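Side-chain contacts in trehalose monomycolate transport factor A (Mycolicibacterium smegmatis MC2 155, PDB 6T84), which is required for MmpL3-dependent transport of trehalose monomycolate to the mycobacterial cell wall, and for growth and cell elongation: residues Thr156-Arg159 and Ala160-Asp163; Ser114-Leu117 and Asp118-Arg121; Met128-Phe131 and Ala132-Pro136; Gly165-Thr168 and Val169-Phe172. One frame throughout, in Å; residues are numbered along the deposited sequence.

Overall arrangement
The chain covers most of the N-terminal domain, probably cytoplasmic, an antiparallel sheet with helices, and the four contacts follow one another along it without nesting or crossing. Contact 2 comes first, turning the end of strand 110-114 into helix 117-123. After a short break helix 126-134 carries contact 3, whose last residues leave the helix. The chain then makes strands 141-144 and 148-153 before contact 1 starts helix 159-175 beside helix 10-21. Contact 4 continues that same helix over the sheet and meets contact 3, Phe-131 packing against Thr-168, Gln-171 and Phe-172. Contacts 1 and 2 lie on opposite sides of the chain's centre, their centres about 31 Å apart.

Contact 1 of 4, residues Thr156-Arg159 and Ala160-Asp163; sequences TSNR and AQWD
Gln-161 reaches back from the first turn of its helix to Ser-157 and Asn-158. Its CB sits 3.3 Å from Asn-158 O and also faces CB of Ser-157. CG and CD then run past Asn-158 OD1, the two side chains crossing at about a right angle with their amide planes 43° apart. With the chain extended beyond CG (chi2 163°), OE1 arrives at the backbone of Asn-158 and accepts from its N at 3.0 Å, in the amide plane and on a lone pair. The same oxygen lies 3.2 Å from Ser-157 CA.

Asn-158 returns the bond: its OD1 takes the N-H of Gln-161 at 3.0 Å, nearly in line with the side-chain C=O. Asn-158 is thus the N-cap of helix 159-175, and the reciprocal pair is a capping box. Its CG stands between the backbone N and the carbonyl carbon (chi1 62°), which brings OD1 over the first turn.

Trp-162 lays one face of its indole over Asn-158 O and Arg-159 CA, and its N gives the helical bond to that same Asn-158 O. At the ring's NE1 a water accepts at 2.8 Å and donates to Ser-157 O, joining the buried indole to the loop. Trp-162 also meets helix 10-21, edge-to-face with Trp-17 and cation-pi with Arg-14. Another water, in the plane of the Arg-159 guanidinium, accepts from NE at 2.8 Å and donates to Asp-163 OD2; Arg-159 NH2 bonds to Ser-20, and Asp-163 OD1 to Trp-17 and His-21.

Contact 2 of 4, residues Ser114-Leu117 and Asp118-Arg121; sequences STNL and DAAR
An N-cap on helix 117-123, set just after an ST turn, carries the chain out of strand 110-114. Asn-116 is the cap: its OD1 accepts from Ala-119 N at 2.9 Å, with the donor standing 55° out of the side-chain amide plane, away from the lone pairs. CG reaches the helix because it lies anti to the residue's own N (chi1 180°), and this leaves the amide against the methyl of Ala-119, CG to CB 3.5 Å. The backbone O of Asn-116 receives Ala-120 N, so one residue serves two N-H groups of the first turn.

Ser-114 makes the ST turn by accepting from Asn-116 N at its OG, in a nearly straight bond of 3.1 Å (173°). That hydroxyl also bonds to Val-85 O, which ties the turn to the neighbouring loop. Ala-120 packs tightly on the same serine, its CB 3.4 Å from Ser-114 CB. The methyl of Ala-120 and the side chain of Leu-117 both rest on Leu-104 of strand 102-107.

Further along, Arg-121 passes its CG over Leu-117 O, 3.3 Å away, and turns its guanidinium back toward Asp-118, where NH1 forms a salt bridge to OD1 at 3.3 Å.

Contact 3 of 4, residues Met128-Phe131 and Ala132-Pro136; sequences MVTF and AHTAP
His-133 and Val-129 lie side by side, one helical turn apart and pointing the same way. Histidine ND1 donates to Val-129 O at 3.1 Å; the carbonyl oxygen is in the plane of the imidazole, whereas ND1 stands 43° out of the carbonyl plane. His-133 N reaches the same oxygen from the opposite face at 3.2 Å, and the ring also touches Val-129 CG1, 3.9 Å from ND1.

On the next strip of helix 126-134, Thr-134 CG2 meets Thr-130 CG2, 3.9 Å apart, and packs on Thr-130 O, which accepts from Thr-134 N.

Inward, Phe-131 has the methyl of Ala-135 over one face, a CH-pi contact with CB 4.1 Å from the ring centroid. The ring reaches it because CG is anti to the Phe-131 N (chi1 177°), while the bond from Ala-135 N to Phe-131 O, 2.8 Å, keeps the residue that carries the methyl close to the ring.

Farther out, Met-142 of strand 141-144 touches both Phe-131 and Ala-135, and Arg-110 donates to the carbonyl oxygens of Ala-132, Ala-135 and Pro-136 where the helix ends. The bond from the imidazole requires a proton on ND1 and would hold the ring's rotation, and two bonds grip Val-129 O from its two faces.

Contact 4 of 4, residues Gly165-Thr168 and Val169-Phe172; sequences GLRT and VRQF
Gln-171 folds its side chain over the backbone oxygen of Arg-167, its CG 3.2 Å from Arg-167 O, while its N donates to that same oxygen. One turn earlier on the neighbouring strip, Arg-170 CG presses on Leu-166 O at 3.0 Å.

All this lies on helix 159-175, in the middle of its run across the antiparallel sheet, with regular i to i+4 backbone bonds such as Phe-172 N to Thr-168 O at 2.9 Å. On the sheet side Val-169 packs on Ile-74, Leu-76 and Val-151, and on Thr-149, while its CG1 lies 3.4 Å from Leu-166 O.

Arg-167 is deposited in two conformers, so its outer contacts are doubtful. In one of them, bends at chi2 and chi3 (59° and 63°) fold it back over the helix and bring NH1 over one face of the Arg-170 guanidinium, the planes 30° apart. NH1 of Arg-167 and NH1 of Arg-170 would then be 3.4 Å from each other and, being alike in charge, probably repel to some degree.

Toward helix 126-134, one water donates both to Thr-168 OG1 at 2.9 Å and to Gln-171 OE1 at 2.7 Å; the threonine hydroxyl is hydrogen-bonded as well to Glu-164 O, one turn earlier.

Contact 1 of 4, residues Thr156-Arg159 and Ala160-Asp163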
ATOM      1  N   THR A 156     -13.470   6.521   2.549  1.00 24.02           N
ATOM      2  CA  THR A 156     -14.270   6.792   3.734  1.00 26.19           C
ATOM      3  C   THR A 156     -13.563   6.383   5.023  1.00 25.86           C
ATOM      4  O   THR A 156     -14.150   6.520   6.099  1.00 27.50           O
ATOM      5  CB  THR A 156     -15.607   6.051   3.598  1.00 28.92           C
ATOM      6  OG1 THR A 156     -15.346   4.712   3.139  1.00 29.52           O
ATOM      7  CG2 THR A 156     -16.506   6.731   2.589  1.00 31.32           C
ATOM      8  N   SER A 157     -12.326   5.892   4.942  0.72 24.20           N
ATOM      9  CA  SER A 157     -11.630   5.540   6.160  0.72 22.76           C
ATOM     10  C   SER A 157     -11.444   6.794   7.012  0.72 22.35           C
ATOM     11  O   SER A 157     -11.399   7.910   6.510  0.72 22.93           O
ATOM     12  CB  SER A 157     -10.260   4.945   5.809  0.72 21.93           C
ATOM     13  OG  SER A 157     -10.411   3.703   5.144  0.72 21.06           O
ATOM     14  N   ASN A 158     -11.281   6.595   8.315  1.00 23.59           N
ATOM     15  CA  ASN A 158     -11.194   7.677   9.285  1.00 24.79           C
ATOM     16  C   ASN A 158      -9.825   7.687   9.921  1.00 20.52           C
ATOM     17  O   ASN A 158      -8.993   6.841   9.584  1.00 19.45           O
ATOM     18  CB  ASN A 158     -12.310   7.554  10.322  1.00 27.80           C
ATOM     19  CG  ASN A 158     -12.242   6.259  11.158  1.00 29.92           C
ATOM     20  OD1 ASN A 158     -11.188   5.660  11.349  1.00 28.39           O
ATOM     21  ND2 ASN A 158     -13.396   5.818  11.645  1.00 33.23           N
ATOM     22  N   ARG A 159      -9.583   8.636  10.868  1.00 20.13           N
ATOM     23  CA  ARG A 159      -8.214   8.780  11.372  1.00 20.33           C
ATOM     24  C   ARG A 159      -7.697   7.564  12.100  1.00 18.15           C
ATOM     25  O   ARG A 159      -6.509   7.257  11.991  1.00 18.42           O
ATOM     26  CB  ARG A 159      -7.930  10.072  12.170  1.00 30.00           C
ATOM     27  CG  ARG A 159      -8.383  10.109  13.565  1.00 30.00           C
ATOM     28  CD  ARG A 159      -7.929  11.405  14.226  1.00 30.00           C
ATOM     29  NE  ARG A 159      -6.505  11.438  14.579  1.00 30.00           N
ATOM     30  CZ  ARG A 159      -5.807  12.561  14.837  1.00 30.00           C
ATOM     31  NH1 ARG A 159      -6.367  13.795  14.740  1.00 30.00           N
ATOM     32  NH2 ARG A 159      -4.537  12.469  15.149  1.00 30.00           N
ATOM     33  N   ALA A 160      -8.563   6.847  12.809  1.00 17.89           N
ATOM     34  CA  ALA A 160      -8.116   5.603  13.425  1.00 17.32           C
ATOM     35  C   ALA A 160      -7.698   4.603  12.347  1.00 17.88           C
ATOM     36  O   ALA A 160      -6.706   3.903  12.516  1.00 17.83           O
ATOM     37  CB  ALA A 160      -9.230   5.010  14.322  1.00 17.55           C
ATOM     38  N   GLN A 161      -8.413   4.564  11.223  1.00 18.43           N
ATOM     39  CA  GLN A 161      -8.024   3.676  10.133  1.00 19.67           C
ATOM     40  C   GLN A 161      -6.739   4.149   9.449  1.00 16.71           C
ATOM     41  O   GLN A 161      -5.950   3.307   8.995  1.00 17.40           O
ATOM     42  CB  GLN A 161      -9.151   3.538   9.125  1.00 26.08           C
ATOM     43  CG  GLN A 161     -10.189   2.563   9.726  1.00 35.44           C
ATOM     44  CD  GLN A 161     -11.537   2.635   9.060  1.00 48.73           C
ATOM     45  OE1 GLN A 161     -12.011   3.711   8.719  1.00 37.58           O
ATOM     46  NE2 GLN A 161     -12.180   1.477   8.892  1.00 41.91           N
ATOM     47  N   TRP A 162      -6.498   5.468   9.378  1.00 14.90           N
ATOM     48  CA  TRP A 162      -5.215   5.932   8.837  1.00 13.80           C
ATOM     49  C   TRP A 162      -4.080   5.504   9.740  1.00 13.94           C
ATOM     50  O   TRP A 162      -3.051   5.016   9.250  1.00 14.54           O
ATOM     51  CB  TRP A 162      -5.198   7.464   8.651  1.00 13.56           C
ATOM     52  CG  TRP A 162      -6.353   7.988   7.832  1.00 13.93           C
ATOM     53  CD1 TRP A 162      -7.081   7.304   6.893  1.00 14.90           C
ATOM     54  CD2 TRP A 162      -6.941   9.295   7.940  1.00 13.64           C
ATOM     55  NE1 TRP A 162      -8.086   8.120   6.404  1.00 15.14           N
ATOM     56  CE2 TRP A 162      -8.035   9.337   7.044  1.00 14.74           C
ATOM     57  CE3 TRP A 162      -6.655  10.431   8.727  1.00 14.15           C
ATOM     58  CZ2 TRP A 162      -8.870  10.471   6.919  1.00 15.82           C
ATOM     59  CZ3 TRP A 162      -7.447  11.565   8.573  1.00 15.24           C
ATOM     60  CH2 TRP A 162      -8.546  11.580   7.675  1.00 16.37           C
ATOM     61  N   ASP A 163      -4.252   5.623  11.065  1.00 14.43           N
ATOM     62  CA  ASP A 163      -3.213   5.138  11.980  1.00 15.18           C
ATOM     63  C   ASP A 163      -3.020   3.622  11.846  1.00 16.52           C
ATOM     64  O   ASP A 163      -1.882   3.144  11.825  1.00 17.49           O
ATOM     65  CB  ASP A 163      -3.589   5.488  13.410  1.00 16.29           C
ATOM     66  CG  ASP A 163      -3.204   6.897  13.792  1.00 16.92           C
ATOM     67  OD1 ASP A 163      -2.398   7.520  13.056  1.00 16.51           O
ATOM     68  OD2 ASP A 163      -3.667   7.362  14.854  1.00 18.91           O
TER
HETATM   69  O   HOH W   1      -9.573   8.243   4.021  1.00 22.59           O
HETATM   70  O   HOH W   2      -6.038   8.718  15.277  1.00 30.49           O

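Contact 2 of 4, residues Ser114-Leu117 and Asp118-Arg121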
ATOM      1  N   SER A 114       1.828 -12.751  -7.423  1.00 14.54           N
ATOM      2  CA  SER A 114       3.196 -12.264  -7.533  1.00 15.79           C
ATOM      3  C   SER A 114       3.725 -12.421  -8.942  1.00 16.64           C
ATOM      4  O   SER A 114       3.272 -13.274  -9.719  1.00 17.76           O
ATOM      5  CB  SER A 114       4.114 -13.030  -6.588  1.00 16.67           C
ATOM      6  OG  SER A 114       5.439 -12.496  -6.591  1.00 16.54           O
ATOM      7  N   THR A 115       4.728 -11.597  -9.247  1.00 17.79           N
ATOM      8  CA  THR A 115       5.494 -11.724 -10.483  1.00 19.28           C
ATOM      9  C   THR A 115       6.529 -12.843 -10.399  1.00 20.46           C
ATOM     10  O   THR A 115       7.109 -13.198 -11.428  1.00 21.94           O
ATOM     11  CB  THR A 115       6.223 -10.394 -10.788  1.00 21.57           C
ATOM     12  OG1 THR A 115       7.079 -10.085  -9.683  1.00 22.74           O
ATOM     13  CG2 THR A 115       5.255  -9.281 -11.028  1.00 21.65           C
ATOM     14  N   ASN A 116       6.783 -13.419  -9.209  1.00 20.66           N
ATOM     15  CA  ASN A 116       7.799 -14.479  -9.082  1.00 21.02           C
ATOM     16  C   ASN A 116       7.251 -15.415  -8.009  1.00 20.73           C
ATOM     17  O   ASN A 116       7.376 -15.124  -6.823  1.00 20.87           O
ATOM     18  CB  ASN A 116       9.145 -13.857  -8.680  1.00 22.97           C
ATOM     19  CG  ASN A 116      10.306 -14.893  -8.522  1.00 26.06           C
ATOM     20  OD1 ASN A 116      10.101 -16.053  -8.111  1.00 27.22           O
ATOM     21  ND2 ASN A 116      11.536 -14.459  -8.832  1.00 28.86           N
ATOM     22  N   LEU A 117       6.610 -16.495  -8.437  1.00 19.67           N
ATOM     23  CA  LEU A 117       5.890 -17.331  -7.474  1.00 19.67           C
ATOM     24  C   LEU A 117       6.847 -17.958  -6.468  1.00 21.21           C
ATOM     25  O   LEU A 117       6.503 -18.117  -5.285  1.00 21.98           O
ATOM     26  CB  LEU A 117       5.087 -18.409  -8.209  1.00 20.02           C
ATOM     27  CG  LEU A 117       3.936 -17.858  -9.081  1.00 21.13           C
ATOM     28  CD1 LEU A 117       3.151 -19.043  -9.720  1.00 22.43           C
ATOM     29  CD2 LEU A 117       3.022 -16.910  -8.310  1.00 20.99           C
ATOM     30  N   ASP A 118       8.044 -18.350  -6.928  1.00 23.60           N
ATOM     31  CA  ASP A 118       9.020 -18.950  -6.026  1.00 27.52           C
ATOM     32  C   ASP A 118       9.465 -17.976  -4.947  1.00 25.22           C
ATOM     33  O   ASP A 118       9.529 -18.331  -3.764  1.00 25.87           O
ATOM     34  CB  ASP A 118      10.232 -19.445  -6.829  1.00 35.94           C
ATOM     35  CG  ASP A 118       9.952 -20.757  -7.546  1.00 53.74           C
ATOM     36  OD1 ASP A 118       8.995 -21.458  -7.141  1.00 42.00           O
ATOM     37  OD2 ASP A 118      10.679 -21.082  -8.509  1.00 75.86           O
ATOM     38  N   ALA A 119       9.773 -16.736  -5.333  1.00 23.38           N
ATOM     39  CA  ALA A 119      10.170 -15.745  -4.338  1.00 23.83           C
ATOM     40  C   ALA A 119       9.007 -15.446  -3.380  1.00 23.87           C
ATOM     41  O   ALA A 119       9.204 -15.343  -2.156  1.00 25.72           O
ATOM     42  CB  ALA A 119      10.634 -14.458  -5.023  1.00 24.61           C
ATOM     43  N   ALA A 120       7.788 -15.312  -3.917  1.00 20.93           N
ATOM     44  CA  ALA A 120       6.646 -15.015  -3.059  1.00 19.72           C
ATOM     45  C   ALA A 120       6.370 -16.159  -2.083  1.00 21.95           C
ATOM     46  O   ALA A 120       5.962 -15.930  -0.933  1.00 21.92           O
ATOM     47  CB  ALA A 120       5.451 -14.729  -3.944  1.00 18.67           C
ATOM     48  N   ARG A 121       6.561 -17.403  -2.531  1.00 23.63           N
ATOM     49  CA  ARG A 121       6.448 -18.543  -1.625  1.00 25.36           C
ATOM     50  C   ARG A 121       7.376 -18.392  -0.437  1.00 27.76           C
ATOM     51  O   ARG A 121       6.987 -18.697   0.707  1.00 28.41           O
ATOM     52  CB  ARG A 121       6.814 -19.809  -2.387  1.00 26.86           C
ATOM     53  CG  ARG A 121       5.637 -20.402  -3.004  1.00 29.14           C
ATOM     54  CD  ARG A 121       5.825 -21.868  -3.360  1.00 31.40           C
ATOM     55  NE  ARG A 121       4.741 -22.271  -4.247  1.00 37.87           N
ATOM     56  CZ  ARG A 121       4.797 -22.143  -5.568  1.00 53.41           C
ATOM     57  NH1 ARG A 121       5.894 -21.664  -6.139  1.00 47.30           N
ATOM     58  NH2 ARG A 121       3.763 -22.508  -6.313  1.00 70.70           N
TER

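Contact 3 of 4, residues Met128-Phe131 and Ala132-Pro136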
ATOM      1  N   MET A 128       3.637 -14.279   7.535  1.00 15.98           N
ATOM      2  CA  MET A 128       2.747 -13.768   6.493  1.00 14.80           C
ATOM      3  C   MET A 128       1.349 -14.346   6.643  1.00 13.60           C
ATOM      4  O   MET A 128       0.348 -13.658   6.406  1.00 13.95           O
ATOM      5  CB  MET A 128       3.305 -14.098   5.120  1.00 16.16           C
ATOM      6  CG  MET A 128       2.461 -13.514   3.981  1.00 17.15           C
ATOM      7  SD  MET A 128       2.477 -11.696   3.834  1.00 19.56           S
ATOM      8  CE  MET A 128       4.032 -11.533   2.909  1.00 21.33           C
ATOM      9  N   VAL A 129       1.244 -15.641   6.949  1.00 13.06           N
ATOM     10  CA  VAL A 129      -0.091 -16.227   7.130  1.00 13.72           C
ATOM     11  C   VAL A 129      -0.822 -15.523   8.269  1.00 13.70           C
ATOM     12  O   VAL A 129      -1.995 -15.139   8.127  1.00 14.49           O
ATOM     13  CB  VAL A 129       0.021 -17.746   7.378  1.00 14.24           C
ATOM     14  CG1 VAL A 129      -1.355 -18.328   7.783  1.00 14.88           C
ATOM     15  CG2 VAL A 129       0.519 -18.424   6.092  1.00 15.41           C
ATOM     16  N   THR A 130      -0.151 -15.354   9.416  1.00 13.10           N
ATOM     17  CA  THR A 130      -0.830 -14.666  10.507  1.00 14.14           C
ATOM     18  C   THR A 130      -1.249 -13.264  10.082  1.00 13.49           C
ATOM     19  O   THR A 130      -2.387 -12.860  10.334  1.00 14.45           O
ATOM     20  CB  THR A 130       0.070 -14.640  11.750  1.00 16.04           C
ATOM     21  OG1 THR A 130       0.385 -15.994  12.109  1.00 17.71           O
ATOM     22  CG2 THR A 130      -0.583 -13.930  12.953  1.00 17.32           C
ATOM     23  N   PHE A 131      -0.346 -12.500   9.438  1.00 13.23           N
ATOM     24  CA  PHE A 131      -0.668 -11.147   8.999  1.00 12.98           C
ATOM     25  C   PHE A 131      -1.897 -11.113   8.075  1.00 12.41           C
ATOM     26  O   PHE A 131      -2.747 -10.222   8.193  1.00 13.34           O
ATOM     27  CB  PHE A 131       0.574 -10.575   8.304  1.00 14.34           C
ATOM     28  CG  PHE A 131       0.374  -9.186   7.731  1.00 14.54           C
ATOM     29  CD1 PHE A 131       0.267  -8.080   8.560  1.00 15.31           C
ATOM     30  CD2 PHE A 131       0.266  -9.021   6.375  1.00 14.71           C
ATOM     31  CE1 PHE A 131       0.051  -6.797   8.021  1.00 15.15           C
ATOM     32  CE2 PHE A 131       0.055  -7.743   5.824  1.00 15.40           C
ATOM     33  CZ  PHE A 131      -0.030  -6.639   6.655  1.00 15.48           C
ATOM     34  N   ALA A 132      -1.957 -12.008   7.099  1.00 11.84           N
ATOM     35  CA  ALA A 132      -3.095 -11.985   6.173  1.00 12.60           C
ATOM     36  C   ALA A 132      -4.424 -12.199   6.893  1.00 12.94           C
ATOM     37  O   ALA A 132      -5.467 -11.714   6.440  1.00 13.68           O
ATOM     38  CB  ALA A 132      -2.944 -13.051   5.097  1.00 14.17           C
ATOM     39  N   HIS A 133      -4.387 -12.958   7.980  1.00 12.90           N
ATOM     40  CA  HIS A 133      -5.598 -13.128   8.799  1.00 13.05           C
ATOM     41  C   HIS A 133      -5.835 -11.972   9.775  1.00 14.70           C
ATOM     42  O   HIS A 133      -7.001 -11.702  10.126  1.00 16.57           O
ATOM     43  CB  HIS A 133      -5.458 -14.436   9.617  1.00 13.24           C
ATOM     44  CG  HIS A 133      -5.737 -15.650   8.811  1.00 14.01           C
ATOM     45  ND1 HIS A 133      -4.789 -16.452   8.220  1.00 15.13           N
ATOM     46  CD2 HIS A 133      -6.922 -16.246   8.573  1.00 12.85           C
ATOM     47  CE1 HIS A 133      -5.389 -17.483   7.638  1.00 13.82           C
ATOM     48  NE2 HIS A 133      -6.681 -17.378   7.855  1.00 14.85           N
ATOM     49  N   THR A 134      -4.781 -11.304  10.286  1.00 14.53           N
ATOM     50  CA  THR A 134      -4.970 -10.284  11.321  1.00 16.21           C
ATOM     51  C   THR A 134      -5.106  -8.867  10.791  1.00 16.30           C
ATOM     52  O   THR A 134      -5.725  -8.030  11.453  1.00 17.75           O
ATOM     53  CB  THR A 134      -3.837 -10.300  12.357  1.00 18.70           C
ATOM     54  OG1 THR A 134      -2.592 -10.095  11.716  1.00 20.27           O
ATOM     55  CG2 THR A 134      -3.735 -11.648  13.079  1.00 19.16           C
ATOM     56  N   ALA A 135      -4.556  -8.570   9.621  1.00 14.93           N
ATOM     57  CA  ALA A 135      -4.641  -7.209   9.108  1.00 15.36           C
ATOM     58  C   ALA A 135      -6.097  -6.821   8.916  1.00 16.32           C
ATOM     59  O   ALA A 135      -6.896  -7.636   8.442  1.00 16.45           O
ATOM     60  CB  ALA A 135      -3.861  -7.125   7.781  1.00 15.76           C
ATOM     61  N   PRO A 136      -6.465  -5.576   9.208  1.00 17.80           N
ATOM     62  CA  PRO A 136      -7.876  -5.168   9.082  1.00 18.52           C
ATOM     63  C   PRO A 136      -8.398  -5.287   7.653  1.00 18.80           C
ATOM     64  O   PRO A 136      -7.662  -5.116   6.675  1.00 16.42           O
ATOM     65  CB  PRO A 136      -7.873  -3.692   9.547  1.00 20.76           C
ATOM     66  CG  PRO A 136      -6.455  -3.243   9.322  1.00 22.07           C
ATOM     67  CD  PRO A 136      -5.571  -4.479   9.609  1.00 20.43           C
TER

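Contact 4 of 4, residues Gly165-Thr168 and Val169-Phe172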
ATOM      1  N   GLY A 165      -3.520   1.954   9.226  1.00 18.25           N
ATOM      2  CA  GLY A 165      -2.888   1.752   7.927  1.00 18.52           C
ATOM      3  C   GLY A 165      -1.392   1.971   7.972  1.00 17.41           C
ATOM      4  O   GLY A 165      -0.630   1.258   7.296  1.00 17.47           O
ATOM      5  N   LEU A 166      -0.945   2.981   8.737  1.00 17.08           N
ATOM      6  CA  LEU A 166       0.502   3.144   8.922  1.00 18.18           C
ATOM      7  C   LEU A 166       1.095   1.895   9.531  1.00 17.72           C
ATOM      8  O   LEU A 166       2.142   1.436   9.086  1.00 18.02           O
ATOM      9  CB  LEU A 166       0.873   4.348   9.799  1.00 18.62           C
ATOM     10  CG  LEU A 166       0.526   5.753   9.326  1.00 18.31           C
ATOM     11  CD1 LEU A 166       0.984   6.704  10.406  1.00 18.40           C
ATOM     12  CD2 LEU A 166       1.185   6.045   7.974  1.00 18.02           C
ATOM     13  N   ARG A 167       0.444   1.330  10.555  0.54 18.42           N
ATOM     14  CA  ARG A 167       0.985   0.112  11.154  0.54 19.97           C
ATOM     15  C   ARG A 167       0.950  -1.050  10.170  0.54 18.50           C
ATOM     16  O   ARG A 167       1.873  -1.879  10.143  0.54 19.43           O
ATOM     17  CB  ARG A 167       0.218  -0.237  12.434  0.54 25.87           C
ATOM     18  CG  ARG A 167       0.765  -1.443  13.174  0.54 35.03           C
ATOM     19  CD  ARG A 167       2.209  -1.218  13.573  0.54 51.58           C
ATOM     20  NE  ARG A 167       2.335  -0.104  14.510  0.54 78.46           N
ATOM     21  CZ  ARG A 167       3.491   0.407  14.916  0.54 44.46           C
ATOM     22  NH1 ARG A 167       4.634  -0.090  14.469  0.54 42.17           N
ATOM     23  NH2 ARG A 167       3.504   1.416  15.775  0.54 42.29           N
ATOM     24  N   THR A 168      -0.122  -1.146   9.371  1.00 16.53           N
ATOM     25  CA  THR A 168      -0.247  -2.251   8.423  1.00 16.23           C
ATOM     26  C   THR A 168       0.833  -2.179   7.339  1.00 16.22           C
ATOM     27  O   THR A 168       1.447  -3.203   7.004  1.00 16.86           O
ATOM     28  CB  THR A 168      -1.650  -2.216   7.832  1.00 17.20           C
ATOM     29  OG1 THR A 168      -2.592  -2.390   8.925  1.00 18.81           O
ATOM     30  CG2 THR A 168      -1.867  -3.424   6.837  1.00 17.78           C
ATOM     31  N   VAL A 169       1.056  -0.985   6.757  1.00 16.42           N
ATOM     32  CA  VAL A 169       2.042  -0.892   5.689  1.00 16.62           C
ATOM     33  C   VAL A 169       3.434  -1.195   6.217  1.00 16.88           C
ATOM     34  O   VAL A 169       4.243  -1.816   5.521  1.00 17.27           O
ATOM     35  CB  VAL A 169       1.964   0.442   4.901  1.00 16.99           C
ATOM     36  CG1 VAL A 169       2.561   1.579   5.709  1.00 17.16           C
ATOM     37  CG2 VAL A 169       2.720   0.277   3.572  1.00 17.84           C
ATOM     38  N   ARG A 170       3.724  -0.764   7.452  1.00 16.94           N
ATOM     39  CA  ARG A 170       5.015  -1.075   8.075  1.00 17.99           C
ATOM     40  C   ARG A 170       5.172  -2.574   8.266  1.00 17.41           C
ATOM     41  O   ARG A 170       6.231  -3.127   7.981  1.00 18.47           O
ATOM     42  CB  ARG A 170       5.153  -0.331   9.407  1.00 20.08           C
ATOM     43  CG  ARG A 170       5.083   1.224   9.297  1.00 23.38           C
ATOM     44  CD  ARG A 170       5.019   1.888  10.704  1.00 27.12           C
ATOM     45  NE  ARG A 170       6.288   1.675  11.399  1.00 32.41           N
ATOM     46  CZ  ARG A 170       6.557   2.189  12.597  1.00 39.04           C
ATOM     47  NH1 ARG A 170       5.621   2.894  13.229  1.00 38.43           N
ATOM     48  NH2 ARG A 170       7.742   1.999  13.153  1.00 35.67           N
ATOM     49  N   GLN A 171       4.127  -3.243   8.740  1.00 16.29           N
ATOM     50  CA  GLN A 171       4.216  -4.679   8.950  1.00 16.50           C
ATOM     51  C   GLN A 171       4.376  -5.421   7.632  1.00 16.20           C
ATOM     52  O   GLN A 171       5.150  -6.382   7.548  1.00 17.11           O
ATOM     53  CB  GLN A 171       2.938  -5.126   9.683  1.00 17.66           C
ATOM     54  CG  GLN A 171       2.898  -4.695  11.154  1.00 20.82           C
ATOM     55  CD  GLN A 171       1.484  -4.764  11.776  1.00 24.26           C
ATOM     56  OE1 GLN A 171       0.482  -4.726  11.053  1.00 26.26           O
ATOM     57  NE2 GLN A 171       1.405  -4.767  13.106  1.00 26.52           N
ATOM     58  N   PHE A 172       3.598  -5.049   6.618  1.00 15.74           N
ATOM     59  CA  PHE A 172       3.729  -5.700   5.317  1.00 14.92           C
ATOM     60  C   PHE A 172       5.111  -5.457   4.719  1.00 15.15           C
ATOM     61  O   PHE A 172       5.738  -6.380   4.177  1.00 15.46           O
ATOM     62  CB  PHE A 172       2.604  -5.226   4.402  1.00 14.27           C
ATOM     63  CG  PHE A 172       2.498  -5.978   3.095  1.00 14.27           C
ATOM     64  CD1 PHE A 172       2.373  -7.362   3.071  1.00 14.83           C
ATOM     65  CD2 PHE A 172       2.463  -5.292   1.890  1.00 14.34           C
ATOM     66  CE1 PHE A 172       2.227  -8.037   1.858  1.00 15.47           C
ATOM     67  CE2 PHE A 172       2.357  -5.944   0.670  1.00 14.69           C
ATOM     68  CZ  PHE A 172       2.221  -7.316   0.646  1.00 15.44           C
TER
HETATM   69  O   HOH W   3      -2.208  -4.629  10.683  1.00 29.23           O